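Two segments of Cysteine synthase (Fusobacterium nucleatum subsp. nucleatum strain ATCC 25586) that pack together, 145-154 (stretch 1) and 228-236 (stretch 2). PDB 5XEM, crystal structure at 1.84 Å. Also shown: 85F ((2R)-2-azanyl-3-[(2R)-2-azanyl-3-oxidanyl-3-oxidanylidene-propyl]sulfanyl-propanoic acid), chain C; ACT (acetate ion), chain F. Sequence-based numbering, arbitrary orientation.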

# COMPACT_ATOMS: atom_id res chain seq x y z
N ASN A 145 -2.81 -0.20 24.75
CA ASN A 145 -2.92 1.23 25.09
C ASN A 145 -1.85 2.13 24.49
O ASN A 145 -0.96 2.63 25.17
CB ASN A 145 -3.05 1.46 26.58
CG ASN A 145 -3.75 2.79 26.89
OD1 ASN A 145 -3.63 3.74 26.11
ND2 ASN A 145 -4.53 2.85 27.97
N GLN A 146 -2.00 2.42 23.20
CA GLN A 146 -1.10 3.35 22.54
C GLN A 146 -0.98 4.72 23.24
O GLN A 146 0.01 5.42 23.05
CB GLN A 146 -1.54 3.58 21.09
CG GLN A 146 -2.94 4.13 20.95
CD GLN A 146 -3.34 4.25 19.50
OE1 GLN A 146 -2.51 4.55 18.63
NE2 GLN A 146 -4.60 4.00 19.22
N PHE A 147 -2.01 5.11 24.00
CA PHE A 147 -1.99 6.41 24.67
C PHE A 147 -1.01 6.50 25.85
O PHE A 147 -0.53 7.59 26.16
CB PHE A 147 -3.40 6.78 25.11
CG PHE A 147 -4.36 6.77 23.98
CD1 PHE A 147 -4.40 7.85 23.12
CD2 PHE A 147 -5.17 5.67 23.73
CE1 PHE A 147 -5.25 7.84 22.03
CE2 PHE A 147 -6.02 5.65 22.61
CZ PHE A 147 -6.05 6.74 21.78
N THR A 148 -0.73 5.36 26.48
CA THR A 148 0.08 5.32 27.71
C THR A 148 1.32 4.41 27.60
O THR A 148 2.23 4.51 28.42
CB THR A 148 -0.79 4.82 28.86
OG1 THR A 148 -1.15 3.44 28.64
CG2 THR A 148 -2.07 5.66 28.93
N ASN A 149 1.35 3.54 26.59
CA ASN A 149 2.40 2.53 26.49
C ASN A 149 3.68 3.13 25.95
O ASN A 149 3.74 3.58 24.80
CB ASN A 149 1.91 1.39 25.60
CG ASN A 149 2.76 0.12 25.68
OD1 ASN A 149 3.97 0.18 25.85
ND2 ASN A 149 2.11 -1.03 25.53
N VAL A 150 4.74 3.13 26.77
CA VAL A 150 6.01 3.72 26.29
C VAL A 150 6.60 3.01 25.08
O VAL A 150 7.41 3.59 24.38
CB VAL A 150 7.11 3.83 27.36
CG1 VAL A 150 6.60 4.69 28.51
CG2 VAL A 150 7.56 2.46 27.83
N ASN A 151 6.17 1.79 24.82
CA ASN A 151 6.62 1.09 23.62
C ASN A 151 6.12 1.71 22.31
O ASN A 151 6.62 1.35 21.22
CB ASN A 151 6.27 -0.39 23.68
CG ASN A 151 7.08 -1.13 24.73
OD1 ASN A 151 8.29 -0.92 24.81
ND2 ASN A 151 6.41 -1.92 25.57
N ASN A 152 5.13 2.60 22.40
CA ASN A 152 4.76 3.46 21.25
C ASN A 152 5.94 4.41 20.89
O ASN A 152 6.63 4.20 19.88
CB ASN A 152 3.39 4.12 21.55
CG ASN A 152 3.01 5.23 20.61
OD1 ASN A 152 3.76 5.62 19.71
ND2 ASN A 152 1.81 5.77 20.85
N PRO A 153 6.23 5.42 21.74
CA PRO A 153 7.38 6.27 21.37
C PRO A 153 8.71 5.52 21.26
O PRO A 153 9.55 5.87 20.41
CB PRO A 153 7.42 7.34 22.48
CG PRO A 153 6.57 6.82 23.57
CD PRO A 153 5.55 5.89 22.95
N LYS A 154 8.93 4.49 22.08
CA LYS A 154 10.21 3.75 21.96
C LYS A 154 10.41 3.04 20.60
O LYS A 154 11.53 2.92 20.15
CB LYS A 154 10.40 2.74 23.08
CG LYS A 154 10.63 3.42 24.42
CD LYS A 154 10.76 2.46 25.61
CE LYS A 154 11.91 1.50 25.42
NZ LYS A 154 11.49 0.50 24.40
N SER A 228 -8.41 13.49 21.59
CA SER A 228 -9.80 13.46 22.07
C SER A 228 -10.08 12.46 23.19
O SER A 228 -11.25 12.05 23.40
CB SER A 228 -10.77 13.24 20.90
OG SER A 228 -10.64 11.98 20.26
N ILE A 229 -9.05 12.06 23.92
CA ILE A 229 -9.25 11.15 25.07
C ILE A 229 -9.58 11.89 26.37
O ILE A 229 -9.78 11.24 27.39
CB ILE A 229 -8.06 10.17 25.32
CG1 ILE A 229 -6.83 10.90 25.89
CG2 ILE A 229 -7.74 9.41 24.04
CD1 ILE A 229 -5.71 9.98 26.37
N GLY A 230 -9.62 13.22 26.34
CA GLY A 230 -9.95 14.01 27.54
C GLY A 230 -8.74 14.64 28.21
O GLY A 230 -8.80 15.04 29.38
N GLY A 231 -7.65 14.76 27.46
CA GLY A 231 -6.43 15.37 27.98
C GLY A 231 -5.29 15.02 27.05
O GLY A 231 -5.50 14.32 26.04
N ILE A 232 -4.10 15.49 27.39
CA ILE A 232 -2.90 15.19 26.61
C ILE A 232 -2.39 13.78 26.94
O ILE A 232 -2.20 13.45 28.09
CB ILE A 232 -1.80 16.25 26.84
CG1 ILE A 232 -2.31 17.63 26.43
CG2 ILE A 232 -0.54 15.92 26.06
CD1 ILE A 232 -1.41 18.77 26.86
N PRO A 233 -2.18 12.92 25.92
CA PRO A 233 -1.72 11.55 26.22
C PRO A 233 -0.37 11.50 26.92
O PRO A 233 0.46 12.34 26.69
CB PRO A 233 -1.64 10.89 24.84
CG PRO A 233 -2.48 11.76 23.95
CD PRO A 233 -2.31 13.15 24.47
N ALA A 234 -0.17 10.50 27.79
CA ALA A 234 1.06 10.34 28.55
C ALA A 234 2.28 10.19 27.66
O ALA A 234 3.39 10.59 28.04
CB ALA A 234 0.93 9.11 29.47
N VAL A 235 2.11 9.62 26.47
CA VAL A 235 3.25 9.41 25.57
C VAL A 235 3.70 10.63 24.77
O VAL A 235 4.72 10.56 24.11
CB VAL A 235 3.02 8.22 24.60
CG1 VAL A 235 2.91 6.92 25.40
CG2 VAL A 235 1.78 8.45 23.74
N TYR A 236 2.96 11.74 24.84
CA TYR A 236 3.39 12.98 24.24
C TYR A 236 4.35 13.68 25.18
O TYR A 236 4.03 13.89 26.37
CB TYR A 236 2.19 13.90 23.97
CG TYR A 236 2.59 15.24 23.44
CD1 TYR A 236 3.12 15.37 22.17
CD2 TYR A 236 2.51 16.40 24.25
CE1 TYR A 236 3.50 16.60 21.68
CE2 TYR A 236 2.92 17.63 23.76
CZ TYR A 236 3.42 17.73 22.49
OH TYR A 236 3.83 18.95 21.98
N 85F C . -3.74 7.46 14.90
CA 85F C . -4.11 6.71 16.12
CB 85F C . -5.07 7.55 16.99
SG 85F C . -4.30 8.95 17.77
CD 85F C . -5.56 9.70 18.83
CE 85F C . -6.81 10.22 18.07
NZ2 85F C . -6.45 11.06 16.93
CZ1 85F C . -7.64 11.06 19.08
OH1 85F C . -8.60 11.72 18.58
OH2 85F C . -7.34 11.08 20.31
C 85F C . -4.75 5.39 15.77
OXT 85F C . -4.48 4.90 14.66
O 85F C . -5.48 4.85 16.65
C ACT F . -6.67 0.25 29.64
O ACT F . -5.47 0.50 29.58
OXT ACT F . -7.09 -0.83 30.06
CH3 ACT F . -7.64 1.32 29.19
O HOH W 1 -2.62 8.99 28.29

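A single backbone carbonyl, that of F147, does most of the polar work in this contact. It faces the turn that begins at P233, and it is met there by peptide nitrogens, by a proline ring and by a water. V235 N donates to F147 O at 3.3 Å, a weak hydrogen bond. A234 N lies 3.4 Å from F147 O, and a water also links the two, accepting from A234 N at 2.9 Å and donating to F147 O at 3.3 Å. The principle illustrated is a general one: two segments without matching strands can be joined by one carbonyl set against a turn, here with apolar side chains filling the space around it.

The turn is well made for this. It is a type I turn from P233 to Y236, closed by Y236 N donating to P233 O at 3.2 Å, and it leaves the amides of A234 and V235 free to face the other stretch. P233 opens the turn with its ring toward stretch 1, CB 3.7 Å from F147 O, a rigid apolar surface beside the carbonyl. A234 follows with a small methyl, whose CB comes within 4.3 Å of T148 CA.

V235 is the main apolar element of stretch 2. Buried and pointing toward stretch 1, it spreads its two methyls over a curved wall of backbone and side chain: CG2 lies 3.6 Å from Q146 O, while CG1 lies 3.5 Å from N149 O and 3.7 Å from P153 CD. A compact branched side chain fits a pocket lined on several sides. The carbonyls in that wall are not left without partners. N152 ND2 donates to Q146 O at 2.9 Å, and N152 N donates to N149 O at 2.9 Å, so the valine packs against polar atoms that are already satisfied.

Other bonds shape stretch 1 locally. N149 OD1 accepts from N151 N at 2.9 Å, a capping bond at the approach to the helix, and N145 O accepts from both T148 N (3.0 Å) and N149 N (2.9 Å), a tight curl of the chain; F147 O lies within that curl, facing the turn.

The second apolar cluster centres on the ring of F147, buried and in the m rotamer. The flat aromatic ring suits this place because it offers a face for a methyl to rest on and an edge for other groups to meet. I229, pointing toward stretch 1, sets CG2 over one face of the ring, 3.9 Å from its centroid and 22° off the normal, in a CH-pi contact. P233 CG stands at the ring edge, 4.4 Å from F147 CD1, as does the ligand 85F, whose CD is 3.7 Å from F147 CE1. The ligand joins the stretches as well: Q146 NE2 donates to 85F O at 2.8 Å, and S228 N donates to 85F OH2 at 2.9 Å. In all, a modest 360 Å² is buried between the stretches.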